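Local structure of endo-N-acetyl-beta-D-glucosaminidase (Hypocrea jecorina, 4AC1) at residues 153-158 with 187-192; 160-165 with 204-209. The protein catalyses endo-hydrolysis of the chitobiose core of N-linked glycans and is the family 18 glycoside hydrolase responsible for deglycosylating the fungus's own cellulases. All coordinates share one frame; numbering follows the deposited sequence.

Contact 1 of 2, residues 153-158 with 187-192; sequences TLAPVA and NTQFYS. With ACT (acetate ion), chain D.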
loop_
_atom_site.group_PDB
_atom_site.type_symbol
_atom_site.label_atom_id
_atom_site.label_comp_id
_atom_site.label_asym_id
_atom_site.label_seq_id
_atom_site.Cartn_x
_atom_site.Cartn_y
_atom_site.Cartn_z
ATOM N N THR A 153 -4.438 4.804 -4.153
ATOM C CA THR A 153 -3.446 3.914 -4.731
ATOM C C THR A 153 -4.027 2.514 -4.900
ATOM O O THR A 153 -5.090 2.200 -4.362
ATOM C CB THR A 153 -2.153 3.885 -3.876
ATOM O OG1 THR A 153 -2.445 3.354 -2.581
ATOM C CG2 THR A 153 -1.599 5.274 -3.691
ATOM N N LEU A 154 -3.342 1.688 -5.689
ATOM C CA LEU A 154 -3.661 0.267 -5.777
ATOM C C LEU A 154 -2.379 -0.512 -5.579
ATOM O O LEU A 154 -1.293 0.063 -5.639
ATOM C CB LEU A 154 -4.337 -0.082 -7.103
ATOM C CG LEU A 154 -5.717 0.543 -7.301
ATOM C CD1 LEU A 154 -5.630 1.892 -8.044
ATOM C CD2 LEU A 154 -6.657 -0.433 -7.977
ATOM N N ALA A 155 -2.508 -1.823 -5.368
ATOM C CA ALA A 155 -1.366 -2.697 -5.157
ATOM C C ALA A 155 -1.382 -3.874 -6.147
ATOM O O ALA A 155 -1.497 -5.032 -5.742
ATOM C CB ALA A 155 -1.353 -3.189 -3.701
ATOM N N PRO A 156 -1.255 -3.598 -7.454
ATOM C CA PRO A 156 -1.140 -4.700 -8.413
ATOM C C PRO A 156 0.105 -5.534 -8.135
ATOM O O PRO A 156 1.127 -5.004 -7.713
ATOM C CB PRO A 156 -0.958 -3.968 -9.743
ATOM C CG PRO A 156 -0.346 -2.650 -9.369
ATOM C CD PRO A 156 -0.952 -2.288 -8.063
ATOM N N VAL A 157 0.024 -6.835 -8.391
ATOM C CA VAL A 157 1.244 -7.621 -8.459
ATOM C C VAL A 157 1.967 -7.196 -9.740
ATOM O O VAL A 157 1.343 -6.767 -10.708
ATOM C CB VAL A 157 0.977 -9.140 -8.382
ATOM C CG1 VAL A 157 0.194 -9.475 -7.122
ATOM C CG2 VAL A 157 0.269 -9.650 -9.624
ATOM N N ALA A 158 3.290 -7.295 -9.750
ATOM C CA ALA A 158 4.062 -6.703 -10.839
ATOM C C ALA A 158 3.623 -7.171 -12.231
ATOM O O ALA A 158 3.440 -6.345 -13.124
ATOM C CB ALA A 158 5.553 -6.954 -10.633
ATOM N N ASN A 187 1.409 0.521 -5.771
ATOM C CA ASN A 187 2.257 -0.202 -4.825
ATOM C C ASN A 187 2.508 -1.570 -5.424
ATOM O O ASN A 187 1.755 -2.519 -5.193
ATOM C CB ASN A 187 1.528 -0.327 -3.489
ATOM C CG ASN A 187 1.410 0.994 -2.780
ATOM O OD1 ASN A 187 2.422 1.614 -2.439
ATOM N ND2 ASN A 187 0.169 1.447 -2.573
ATOM N N THR A 188 3.556 -1.658 -6.231
ATOM C CA THR A 188 3.667 -2.780 -7.158
ATOM C C THR A 188 4.397 -3.945 -6.496
ATOM O O THR A 188 5.519 -3.794 -6.004
ATOM C CB THR A 188 4.312 -2.328 -8.484
ATOM O OG1 THR A 188 3.562 -1.235 -9.029
ATOM C CG2 THR A 188 4.293 -3.427 -9.520
ATOM N N GLN A 189 3.726 -5.095 -6.432
ATOM C CA GLN A 189 4.247 -6.213 -5.648
ATOM C C GLN A 189 5.246 -7.048 -6.461
ATOM O O GLN A 189 4.846 -7.904 -7.260
ATOM C CB GLN A 189 3.099 -7.076 -5.111
ATOM C CG GLN A 189 1.963 -6.269 -4.476
ATOM C CD GLN A 189 0.973 -7.124 -3.709
ATOM O OE1 GLN A 189 1.376 -8.056 -3.017
ATOM N NE2 GLN A 189 -0.314 -6.823 -3.821
ATOM N N PHE A 190 6.539 -6.772 -6.262
ATOM C CA PHE A 190 7.632 -7.544 -6.874
ATOM C C PHE A 190 8.023 -8.711 -5.960
ATOM O O PHE A 190 9.156 -8.790 -5.448
ATOM C CB PHE A 190 8.863 -6.660 -7.155
ATOM C CG PHE A 190 8.651 -5.612 -8.230
ATOM C CD1 PHE A 190 8.074 -4.375 -7.928
ATOM C CD2 PHE A 190 9.062 -5.853 -9.541
ATOM C CE1 PHE A 190 7.896 -3.413 -8.915
ATOM C CE2 PHE A 190 8.893 -4.895 -10.536
ATOM C CZ PHE A 190 8.310 -3.667 -10.219
ATOM N N TYR A 191 7.078 -9.614 -5.756
ATOM C CA TYR A 191 7.282 -10.781 -4.906
ATOM C C TYR A 191 6.172 -11.793 -5.153
ATOM O O TYR A 191 5.297 -11.553 -5.993
ATOM C CB TYR A 191 7.406 -10.393 -3.424
ATOM C CG TYR A 191 6.404 -9.394 -2.875
ATOM C CD1 TYR A 191 5.184 -9.811 -2.328
ATOM C CD2 TYR A 191 6.731 -8.033 -2.789
ATOM C CE1 TYR A 191 4.276 -8.889 -1.763
ATOM C CE2 TYR A 191 5.848 -7.113 -2.228
ATOM C CZ TYR A 191 4.628 -7.538 -1.719
ATOM O OH TYR A 191 3.788 -6.593 -1.165
ATOM N N SER A 192 6.239 -12.929 -4.450
ATOM C CA SER A 192 5.245 -14.006 -4.545
ATOM C C SER A 192 5.210 -14.677 -5.911
ATOM O O SER A 192 4.275 -15.419 -6.221
ATOM C CB SER A 192 3.851 -13.518 -4.136
ATOM O OG SER A 192 3.891 -13.074 -2.799
HETATM C C ACT D . 0.542 -6.553 -0.297
HETATM O O ACT D . 1.522 -7.286 -0.043
HETATM O OXT ACT D . -0.560 -7.129 -0.438
HETATM C CH3 ACT D . 0.708 -5.077 -0.448
#
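Leu-154 and Asn-187 join the ends of neighbouring parallel strands, 151-154 and 185-189, of the beta-alpha barrel, and the pairing runs on into the loop after Leu-154. Asn-187 N reaches Leu-154 O at 2.7 Å and Gln-189 N reaches Pro-156 O at 2.9 Å. The return bond, from Ala-158 N to Gln-189 O (3.0 Å), completes a single bridge between Val-157 and Gln-189. Between the first two bonds Ala-155 CA lies 3.1 Å from Asn-187 O, a CA-H...O contact.

Among side-chain polar bonds, the amide of Gln-189 is central. Its chain runs extended beyond CG (chi2 -169°), and NE2 gives a straight hydrogen bond of 2.9 Å to Ala-155 O, which lies close to the amide plane. That bond should limit rotation of the amide, leaving OE1 to serve a zinc ion it shares with Glu-127. Tyr-191, one of whose ring faces lies against Gln-189 CB, donates from OH to an acetate oxygen (O) at 2.6 Å. Thr-153 OG1 is hydrogen-bonded to Asp-123, while Asn-187 OD1 accepts from Trp-185 NE1.

Apolar contacts gather at the far end. Ala-158 CB sits over one face of the Phe-190 ring, offset toward the rim and nearest CD2, in a CH-pi contact 17° off the ring normal. Thr-188 CG2, anti to its backbone N, abuts Ala-158 CA at 3.5 Å.

The contact belongs to the beta-alpha-beta unit 151-154, 172-179, 185-189, beside the Asp-X-Asp-X-Glu signature of family 18 (Asp-123, Asp-125, Glu-127). The loop carbonyl of Ala-155 thus probably acts as a second-shell group, helping to orient the Gln-189 amide whose oxygen binds the metal in what is probably the active-site cleft.

Contact 2 of 2, residues 160-165 with 204-209; sequences ALEDSS and DRIVAN. With ZN (zinc ion), chain I.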
loop_
_atom_site.group_PDB
_atom_site.type_symbol
_atom_site.label_atom_id
_atom_site.label_comp_id
_atom_site.label_asym_id
_atom_site.label_seq_id
_atom_site.Cartn_x
_atom_site.Cartn_y
_atom_site.Cartn_z
ATOM N N ALA A 160 0.840 -8.009 -13.259
ATOM C CA ALA A 160 -0.447 -7.419 -13.662
ATOM C C ALA A 160 -0.282 -6.116 -14.436
ATOM O O ALA A 160 -1.211 -5.675 -15.119
ATOM C CB ALA A 160 -1.347 -7.214 -12.460
ATOM N N LEU A 161 0.900 -5.522 -14.338
ATOM C CA LEU A 161 1.230 -4.308 -15.091
ATOM C C LEU A 161 2.019 -4.628 -16.366
ATOM O O LEU A 161 2.476 -3.725 -17.078
ATOM C CB LEU A 161 2.002 -3.319 -14.216
ATOM C CG LEU A 161 1.335 -2.880 -12.908
ATOM C CD1 LEU A 161 2.136 -1.772 -12.265
ATOM C CD2 LEU A 161 -0.119 -2.478 -13.106
ATOM N N GLU A 162 2.162 -5.930 -16.633
ATOM C CA GLU A 162 2.875 -6.468 -17.798
ATOM C C GLU A 162 1.987 -7.413 -18.612
ATOM O O GLU A 162 2.490 -8.365 -19.218
ATOM C CB GLU A 162 4.119 -7.227 -17.339
ATOM C CG GLU A 162 5.102 -6.377 -16.552
ATOM C CD GLU A 162 6.134 -7.208 -15.810
ATOM O OE1 GLU A 162 5.828 -7.755 -14.730
ATOM O OE2 GLU A 162 7.269 -7.338 -16.311
ATOM N N ASP A 163 0.679 -7.165 -18.624
ATOM C CA ASP A 163 -0.268 -7.967 -19.416
ATOM C C ASP A 163 -0.288 -9.453 -19.027
ATOM O O ASP A 163 -0.557 -10.325 -19.868
ATOM C CB ASP A 163 0.003 -7.806 -20.928
ATOM C CG ASP A 163 0.115 -6.349 -21.359
ATOM O OD1 ASP A 163 -0.707 -5.524 -20.906
ATOM O OD2 ASP A 163 1.025 -6.028 -22.165
ATOM N N SER A 164 -0.018 -9.742 -17.756
ATOM C CA SER A 164 0.147 -11.121 -17.305
ATOM C C SER A 164 -0.533 -11.377 -15.942
ATOM O O SER A 164 -1.521 -10.722 -15.599
ATOM C CB SER A 164 1.636 -11.475 -17.298
ATOM O OG SER A 164 1.843 -12.861 -17.118
ATOM N N SER A 165 -0.008 -12.339 -15.183
ATOM C CA SER A 165 -0.649 -12.819 -13.966
ATOM C C SER A 165 -1.116 -11.704 -13.056
ATOM O O SER A 165 -0.362 -10.774 -12.760
ATOM C CB SER A 165 0.278 -13.754 -13.198
ATOM O OG SER A 165 0.719 -14.783 -14.058
ATOM N N ASP A 204 11.415 -2.079 -15.950
ATOM C CA ASP A 204 11.504 -1.514 -17.309
ATOM C C ASP A 204 10.344 -1.966 -18.207
ATOM O O ASP A 204 9.816 -1.182 -18.994
ATOM C CB ASP A 204 12.824 -1.899 -17.998
ATOM C CG ASP A 204 14.066 -1.198 -17.412
ATOM O OD1 ASP A 204 13.978 -0.142 -16.752
ATOM O OD2 ASP A 204 15.172 -1.720 -17.657
ATOM N N ARG A 205 9.965 -3.238 -18.103
ATOM C CA ARG A 205 8.841 -3.766 -18.876
ATOM C C ARG A 205 7.522 -3.068 -18.494
ATOM O O ARG A 205 6.689 -2.747 -19.354
ATOM C CB ARG A 205 8.745 -5.284 -18.699
ATOM C CG ARG A 205 7.840 -5.990 -19.708
ATOM C CD ARG A 205 7.863 -7.514 -19.544
ATOM N NE ARG A 205 9.198 -8.076 -19.727
ATOM C CZ ARG A 205 9.977 -8.549 -18.758
ATOM N NH1 ARG A 205 9.580 -8.542 -17.494
ATOM N NH2 ARG A 205 11.178 -9.028 -19.063
ATOM N N ILE A 206 7.346 -2.821 -17.199
ATOM C CA ILE A 206 6.158 -2.133 -16.718
ATOM C C ILE A 206 6.112 -0.703 -17.285
ATOM O O ILE A 206 5.073 -0.253 -17.777
ATOM C CB ILE A 206 6.134 -2.129 -15.180
ATOM C CG1 ILE A 206 5.805 -3.532 -14.652
ATOM C CG2 ILE A 206 5.149 -1.094 -14.665
ATOM C CD1 ILE A 206 6.139 -3.754 -13.178
ATOM N N VAL A 207 7.246 -0.006 -17.248
ATOM C CA VAL A 207 7.319 1.354 -17.792
ATOM C C VAL A 207 6.992 1.362 -19.290
ATOM O O VAL A 207 6.238 2.219 -19.766
ATOM C CB VAL A 207 8.678 2.023 -17.504
ATOM C CG1 VAL A 207 8.810 3.340 -18.274
ATOM C CG2 VAL A 207 8.837 2.262 -16.008
ATOM N N ALA A 208 7.530 0.378 -20.009
ATOM C CA ALA A 208 7.278 0.242 -21.450
ATOM C C ALA A 208 5.817 -0.101 -21.760
ATOM O O ALA A 208 5.354 0.120 -22.874
ATOM C CB ALA A 208 8.215 -0.795 -22.049
ATOM N N ASN A 209 5.095 -0.628 -20.772
ATOM C CA ASN A 209 3.672 -0.950 -20.898
ATOM C C ASN A 209 2.750 0.219 -20.508
ATOM O O ASN A 209 1.542 0.042 -20.361
ATOM C CB ASN A 209 3.314 -2.208 -20.087
ATOM C CG ASN A 209 2.095 -2.927 -20.643
ATOM O OD1 ASN A 209 1.871 -2.939 -21.863
ATOM N ND2 ASN A 209 1.303 -3.531 -19.765
HETATM ZN ZN ZN I . 0.924 -4.183 -23.231
HETATM O O HOH W 1 -0.840 -3.525 -22.624
HETATM O O HOH W 2 0.071 -5.215 -24.786
HETATM O O HOH W 3 2.859 -4.754 -24.066
HETATM O O HOH W 4 1.006 -2.673 -24.429
#
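Glu-162 OE2 lies at the edge of the Arg-205 guanidinium, in its plane, and accepts from NH1 at 2.9 Å in a salt bridge. Carboxylate and guanidinium planes are 23° apart, although the two side chains cross at about a right angle. The contact ties a loop of the family 18 beta-alpha barrel, between strand 151-154 and helix 172-179, to the C-terminal end of helix 201-208. Arg-205 NH1 has a second acidic partner, Asp-202.

Nearer the backbone, Glu-162 CG rests 3.5 Å from Ile-206 CG1, which also meets Leu-161 CB at 3.8 Å. An alanine in place of this glutamate would probably leave Arg-205 with Asp-202 but without its mate across the contact, and open a gap beside Ile-206 CG1.

Asn-209, the first residue beyond the helix, reaches tip to tip toward Asp-163, with amide and carboxylate planes 84° apart. With CG anti to the backbone N (chi1 -154°), the amide is carried to the loop, and ND2 donates to Leu-161 O at 2.9 Å and to Asp-163 OD1 at 3.1 Å, each acceptor near the amide plane but approached from above its own plane. These bonds probably help to hold the amide with OD1 on a zinc ion, which Asn-209 OD1 and Asp-163 OD2 bind at 2.1 Å each. Four waters complete six ligands, and one of them, water 1, donates back to Asp-163 OD1 at 2.6 Å.

Segment 153-158 takes in the end of strand 151-154 and the start of the loop that follows, and 160-165 comes one residue later in the same loop; helix 172-179 then leads to strand 185-189, and helix 201-208 carries the last segment. Contact 1 brings 187-192 back beside 153-158, closing a loop around helix 172-179. Contact 2 closes a loop that starts later but again takes in that helix and strand 185-189, so the two cross. Their centres lie about 11 Å apart, and Phe-190 CZ packs 3.7 Å from Ile-206 CD1. Contact 1 ties the C-terminal ends of two adjacent barrel strands; contact 2 ties the loop after the first to helix 201-208, at a surface zinc site.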